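Local coordinates for 5'-tyrosyl-DNA phosphodiesterase (Caenorhabditis elegans, PDB 4FVA), which belongs to the endonuclease/exonuclease/phosphatase family, with a DNase I-like fold, and carries a bound magnesium ion, at residues 27-32 with 52-57; 31-36 with 59-64. All blocks are in the same frame, centred on the assembly; numbering follows the deposited sequence.

Contact 1. Residues 27-32 with 52-57; sequences RSLLTR and EVVDRD. With MG (magnesium ion), chain F.
Leu29 lays its isobutyl group over the loop 54-57, its CG anti to the backbone N (chi1 -178°). The methyl CD2 does most of the touching: it lies 3.4 Å from Arg56 O and also meets Val54 CG2. The same methyl lies over one face of the Arg56 guanidinium, 3.8 Å above its plane and displaced toward the rim. Next to it the carboxylate of Asp57 approaches the first turn of helix 29-43. Asp57 OD2 lies against Leu29 CB at 3.8 Å. It also packs against Leu30 CB at 3.7 Å, the side chains of Leu30 and Asp57 crossing at about a right angle. This helix forms the connection of a beta-alpha-beta unit between strands 13-20 and 47-53, and the contact ties its N-terminal end to the chain leaving the second strand. A water bridges Leu30 and Asp57, accepting from Leu30 N (3.1 Å) and donating to Asp57 OD2 (3.2 Å). OD2 also forms a salt bridge of 3.6 Å with Arg56 NE, and the nearby helix start would probably add to the stabilisation of a negative charge here. At the other end of 52-57, Glu52 OE1 binds the magnesium ion at 2.6 Å, alongside Asp22 and two waters.

Contact 2. Residues 31-36 with 59-64; sequences TRMKAV and APIDKL
Arg32 NH1 is held by two backbone oxygens, donating to both Asp25 O and Arg27 O, while NH2 of the same guanidinium donates to Asp22 O and NE to Pro244 O. Asp22 also binds the magnesium ion through its side chain. Over one face of this guanidinium lies Met33 CE, 4.2 Å above the plane and offset toward the rim; bends at chi2 and chi3 carry it there, away from the interface to which Met33 contributes its CB and its carbonyl. That carbonyl oxygen is covered by apolar groups from helix 59-62: Ile61 CD1 lies 3.7 Å from Met33 O, and Pro60 CB also touches this oxygen. The same methyl of Ile61 reaches past the carbonyl to Val36 CG1, at 3.8 Å, and so spans one turn of the opposing helix. In Ile61, chi1 of -52° sets CG1 anti to the carbonyl carbon, and chi2 of -59° then brings CD1 nearer helix 29-43. Pro60 takes the neighbouring position. Its CG packs against Lys34 CG at 3.7 Å and, more loosely, against Met33 CB at 4.1 Å, while beyond CG the lysine runs on as an extended chain. In the DNase I-like fold seen here, the short helix 59-62 follows strand 47-53 and leans against helix 29-43, the connecting helix of the preceding beta-alpha-beta unit. Lys63 N bonds to Ala59 O at 2.7 Å, four residues back; Leu64 N bonds to Ile61 O at 2.9 Å, three back, as in the 3-10 segment 63-64. Leu64 continues the packing along the longer helix, touching Val40 and Lys41.

Contacts 1 and 2 lie about 8 Å apart, centre to centre, on successive turns of helix 29-43 and share Thr31 and Arg32. Their second halves also succeed each other: the chain leaving strand 47-53, which turns its corner at Glu52, runs on into helix 59-62, so that one continuous piece of chain follows the helix from its N-terminal end onward. The two interfaces merge: Asp57 O touches Met33 CG at 3.6 Å, and Leu30 CD1 packs on Pro60 CG at 3.7 Å. Contact 1 is the more superficial and includes the metal ligand Glu52, whereas contact 2 is largely buried. Together they join the beta-alpha-beta crossover helix to the segment that leads from strand 47-53 toward edge strand 68-72 of the same sheet.

Contact 1. Residues 27-32 with 52-57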
loop_
_atom_site.group_PDB
_atom_site.type_symbol
_atom_site.label_atom_id
_atom_site.label_comp_id
_atom_site.label_asym_id
_atom_site.label_seq_id
_atom_site.Cartn_x
_atom_site.Cartn_y
_atom_site.Cartn_z
ATOM N N ARG A 27 2.842 -10.646 18.736
ATOM C CA ARG A 27 2.968 -12.099 18.666
ATOM C C ARG A 27 3.742 -12.591 17.437
ATOM O O ARG A 27 3.346 -12.325 16.303
ATOM C CB ARG A 27 1.577 -12.733 18.682
ATOM C CG ARG A 27 0.768 -12.368 19.934
ATOM C CD ARG A 27 -0.729 -12.669 19.800
ATOM N NE ARG A 27 -1.357 -11.889 18.733
ATOM C CZ ARG A 27 -2.629 -12.007 18.364
ATOM N NH1 ARG A 27 -3.426 -12.873 18.977
ATOM N NH2 ARG A 27 -3.106 -11.254 17.382
ATOM N N SER A 28 4.833 -13.320 17.666
ATOM C CA SER A 28 5.644 -13.871 16.576
ATOM C C SER A 28 6.096 -12.790 15.592
ATOM O O SER A 28 6.257 -13.056 14.396
ATOM C CB SER A 28 4.870 -14.958 15.820
ATOM O OG SER A 28 4.641 -16.092 16.633
ATOM N N LEU A 29 6.289 -11.575 16.093
ATOM C CA LEU A 29 6.621 -10.440 15.235
ATOM C C LEU A 29 7.878 -10.665 14.371
ATOM O O LEU A 29 7.887 -10.357 13.171
ATOM C CB LEU A 29 6.737 -9.152 16.053
ATOM C CG LEU A 29 7.038 -7.889 15.240
ATOM C CD1 LEU A 29 5.915 -7.628 14.233
ATOM C CD2 LEU A 29 7.229 -6.660 16.165
ATOM N N LEU A 30 8.960 -11.135 14.987
ATOM C CA LEU A 30 10.195 -11.350 14.234
ATOM C C LEU A 30 10.000 -12.398 13.148
ATOM O O LEU A 30 10.348 -12.177 11.991
ATOM C CB LEU A 30 11.368 -11.723 15.154
ATOM C CG LEU A 30 12.705 -11.948 14.417
ATOM C CD1 LEU A 30 13.103 -10.725 13.611
ATOM C CD2 LEU A 30 13.813 -12.253 15.407
ATOM N N THR A 31 9.408 -13.531 13.502
ATOM C CA THR A 31 9.181 -14.570 12.508
ATOM C C THR A 31 8.320 -14.034 11.364
ATOM O O THR A 31 8.580 -14.321 10.183
ATOM C CB THR A 31 8.524 -15.816 13.140
ATOM O OG1 THR A 31 9.410 -16.385 14.107
ATOM C CG2 THR A 31 8.206 -16.863 12.090
ATOM N N ARG A 32 7.298 -13.258 11.717
ATOM C CA ARG A 32 6.387 -12.698 10.723
ATOM C C ARG A 32 7.093 -11.677 9.816
ATOM O O ARG A 32 6.869 -11.662 8.603
ATOM C CB ARG A 32 5.133 -12.095 11.385
ATOM C CG ARG A 32 4.190 -13.132 12.047
ATOM C CD ARG A 32 3.123 -12.480 12.955
ATOM N NE ARG A 32 2.615 -11.282 12.320
ATOM C CZ ARG A 32 2.585 -10.073 12.863
ATOM N NH1 ARG A 32 2.958 -9.888 14.122
ATOM N NH2 ARG A 32 2.136 -9.054 12.138
ATOM N N GLU A 52 1.728 0.207 8.981
ATOM C CA GLU A 52 1.910 -0.385 10.307
ATOM C C GLU A 52 3.266 -1.058 10.457
ATOM O O GLU A 52 3.365 -2.172 10.969
ATOM C CB GLU A 52 0.782 -1.371 10.654
ATOM C CG GLU A 52 -0.420 -0.684 11.274
ATOM C CD GLU A 52 -1.409 -1.643 11.871
ATOM O OE1 GLU A 52 -1.006 -2.511 12.693
ATOM O OE2 GLU A 52 -2.597 -1.532 11.492
ATOM N N VAL A 53 4.308 -0.370 10.012
ATOM C CA VAL A 53 5.683 -0.778 10.257
ATOM C C VAL A 53 6.031 -0.271 11.654
ATOM O O VAL A 53 5.645 0.846 12.004
ATOM C CB VAL A 53 6.621 -0.150 9.231
ATOM C CG1 VAL A 53 8.044 -0.659 9.424
ATOM C CG2 VAL A 53 6.116 -0.452 7.806
ATOM N N VAL A 54 6.751 -1.076 12.439
ATOM C CA VAL A 54 7.221 -0.680 13.775
ATOM C C VAL A 54 8.735 -0.817 13.905
ATOM O O VAL A 54 9.370 -1.519 13.118
ATOM C CB VAL A 54 6.519 -1.494 14.896
ATOM C CG1 VAL A 54 5.006 -1.275 14.864
ATOM C CG2 VAL A 54 6.851 -2.991 14.764
ATOM N N ASP A 55 9.322 -0.128 14.880
ATOM C CA ASP A 55 10.774 -0.175 15.069
ATOM C C ASP A 55 11.231 -1.557 15.508
ATOM O O ASP A 55 12.285 -2.042 15.096
ATOM C CB ASP A 55 11.219 0.869 16.092
ATOM C CG ASP A 55 11.046 2.289 15.593
ATOM O OD1 ASP A 55 11.086 2.520 14.363
ATOM O OD2 ASP A 55 10.819 3.177 16.439
ATOM N N ARG A 56 10.434 -2.179 16.364
ATOM C CA ARG A 56 10.789 -3.477 16.927
ATOM C C ARG A 56 10.833 -4.581 15.878
ATOM O O ARG A 56 9.858 -4.803 15.143
ATOM C CB ARG A 56 9.810 -3.851 18.038
ATOM C CG ARG A 56 10.036 -5.238 18.633
ATOM C CD ARG A 56 8.955 -5.552 19.661
ATOM N NE ARG A 56 8.752 -6.994 19.799
ATOM C CZ ARG A 56 7.576 -7.551 20.070
ATOM N NH1 ARG A 56 6.505 -6.785 20.240
ATOM N NH2 ARG A 56 7.469 -8.869 20.163
ATOM N N ASP A 57 11.958 -5.288 15.828
ATOM C CA ASP A 57 12.116 -6.414 14.916
ATOM C C ASP A 57 12.023 -5.970 13.456
ATOM O O ASP A 57 11.521 -6.703 12.602
ATOM C CB ASP A 57 11.074 -7.505 15.209
ATOM C CG ASP A 57 11.340 -8.228 16.530
ATOM O OD1 ASP A 57 12.519 -8.303 16.925
ATOM O OD2 ASP A 57 10.377 -8.729 17.160
HETATM MG MG MG F . -2.698 -4.349 13.272
HETATM O O HOH W 1 9.256 -11.632 18.006
HETATM O O HOH W 2 -3.055 -4.670 15.780
HETATM O O HOH W 3 -2.822 -4.923 10.840
#

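Contact 2. Residues 31-36 with 59-64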
loop_
_atom_site.group_PDB
_atom_site.type_symbol
_atom_site.label_atom_id
_atom_site.label_comp_id
_atom_site.label_asym_id
_atom_site.label_seq_id
_atom_site.Cartn_x
_atom_site.Cartn_y
_atom_site.Cartn_z
ATOM N N THR A 31 9.408 -13.531 13.502
ATOM C CA THR A 31 9.181 -14.570 12.508
ATOM C C THR A 31 8.320 -14.034 11.364
ATOM O O THR A 31 8.580 -14.321 10.183
ATOM C CB THR A 31 8.524 -15.816 13.140
ATOM O OG1 THR A 31 9.410 -16.385 14.107
ATOM C CG2 THR A 31 8.206 -16.863 12.090
ATOM N N ARG A 32 7.298 -13.258 11.717
ATOM C CA ARG A 32 6.387 -12.698 10.723
ATOM C C ARG A 32 7.093 -11.677 9.816
ATOM O O ARG A 32 6.869 -11.662 8.603
ATOM C CB ARG A 32 5.133 -12.095 11.385
ATOM C CG ARG A 32 4.190 -13.132 12.047
ATOM C CD ARG A 32 3.123 -12.480 12.955
ATOM N NE ARG A 32 2.615 -11.282 12.320
ATOM C CZ ARG A 32 2.585 -10.073 12.863
ATOM N NH1 ARG A 32 2.958 -9.888 14.122
ATOM N NH2 ARG A 32 2.136 -9.054 12.138
ATOM N N MET A 33 7.952 -10.835 10.393
ATOM C CA MET A 33 8.664 -9.854 9.564
ATOM C C MET A 33 9.653 -10.553 8.617
ATOM O O MET A 33 9.828 -10.134 7.481
ATOM C CB MET A 33 9.378 -8.791 10.409
ATOM C CG MET A 33 8.443 -7.889 11.234
ATOM S SD MET A 33 7.174 -7.062 10.254
ATOM C CE MET A 33 5.884 -8.292 10.315
ATOM N N LYS A 34 10.290 -11.623 9.094
ATOM C CA LYS A 34 11.128 -12.447 8.226
ATOM C C LYS A 34 10.299 -13.027 7.087
ATOM O O LYS A 34 10.761 -13.089 5.956
ATOM C CB LYS A 34 11.795 -13.584 9.009
ATOM C CG LYS A 34 12.897 -13.134 9.962
ATOM C CD LYS A 34 13.461 -14.342 10.728
ATOM C CE LYS A 34 14.604 -13.933 11.657
ATOM N NZ LYS A 34 15.111 -15.069 12.490
ATOM N N ALA A 35 9.084 -13.483 7.390
ATOM C CA ALA A 35 8.188 -14.007 6.352
ATOM C C ALA A 35 7.798 -12.914 5.358
ATOM O O ALA A 35 7.728 -13.155 4.141
ATOM C CB ALA A 35 6.945 -14.657 6.970
ATOM N N VAL A 36 7.516 -11.718 5.875
ATOM C CA VAL A 36 7.217 -10.598 4.993
ATOM C C VAL A 36 8.384 -10.359 4.022
ATOM O O VAL A 36 8.185 -10.267 2.818
ATOM C CB VAL A 36 6.914 -9.295 5.779
ATOM C CG1 VAL A 36 6.893 -8.094 4.824
ATOM C CG2 VAL A 36 5.565 -9.406 6.521
ATOM N N ALA A 59 14.591 -5.423 11.549
ATOM C CA ALA A 59 15.789 -5.841 10.801
ATOM C C ALA A 59 15.521 -6.561 9.474
ATOM O O ALA A 59 16.083 -6.191 8.440
ATOM C CB ALA A 59 16.707 -6.703 11.691
ATOM N N PRO A 60 14.643 -7.580 9.493
ATOM C CA PRO A 60 14.399 -8.333 8.252
ATOM C C PRO A 60 13.876 -7.426 7.155
ATOM O O PRO A 60 14.196 -7.637 5.992
ATOM C CB PRO A 60 13.330 -9.359 8.660
ATOM C CG PRO A 60 13.445 -9.450 10.188
ATOM C CD PRO A 60 13.823 -8.062 10.617
ATOM N N ILE A 61 13.096 -6.420 7.532
ATOM C CA ILE A 61 12.615 -5.439 6.580
ATOM C C ILE A 61 13.744 -4.508 6.134
ATOM O O ILE A 61 13.946 -4.271 4.937
ATOM C CB ILE A 61 11.452 -4.615 7.159
ATOM C CG1 ILE A 61 10.369 -5.547 7.720
ATOM C CG2 ILE A 61 10.898 -3.677 6.114
ATOM C CD1 ILE A 61 9.788 -6.486 6.692
ATOM N N ASP A 62 14.463 -3.966 7.110
ATOM C CA ASP A 62 15.563 -3.052 6.840
ATOM C C ASP A 62 16.620 -3.697 5.951
ATOM O O ASP A 62 17.279 -3.012 5.180
ATOM C CB ASP A 62 16.188 -2.562 8.152
ATOM C CG ASP A 62 16.576 -1.090 8.111
ATOM O OD1 ASP A 62 15.913 -0.299 7.392
ATOM O OD2 ASP A 62 17.545 -0.722 8.815
ATOM N N LYS A 63 16.783 -5.013 6.071
ATOM C CA LYS A 63 17.748 -5.733 5.241
ATOM C C LYS A 63 17.374 -5.735 3.760
ATOM O O LYS A 63 18.206 -6.067 2.918
ATOM C CB LYS A 63 17.943 -7.167 5.736
ATOM C CG LYS A 63 18.812 -7.280 6.998
ATOM C CD LYS A 63 18.795 -8.704 7.549
ATOM C CE LYS A 63 19.449 -8.788 8.923
ATOM N NZ LYS A 63 19.292 -10.152 9.508
ATOM N N LEU A 64 16.131 -5.381 3.432
ATOM C CA LEU A 64 15.739 -5.290 2.019
ATOM C C LEU A 64 16.458 -4.141 1.302
ATOM O O LEU A 64 16.374 -4.023 0.074
ATOM C CB LEU A 64 14.217 -5.139 1.875
ATOM C CG LEU A 64 13.364 -6.345 2.263
ATOM C CD1 LEU A 64 11.886 -5.979 2.316
ATOM C CD2 LEU A 64 13.603 -7.486 1.267
#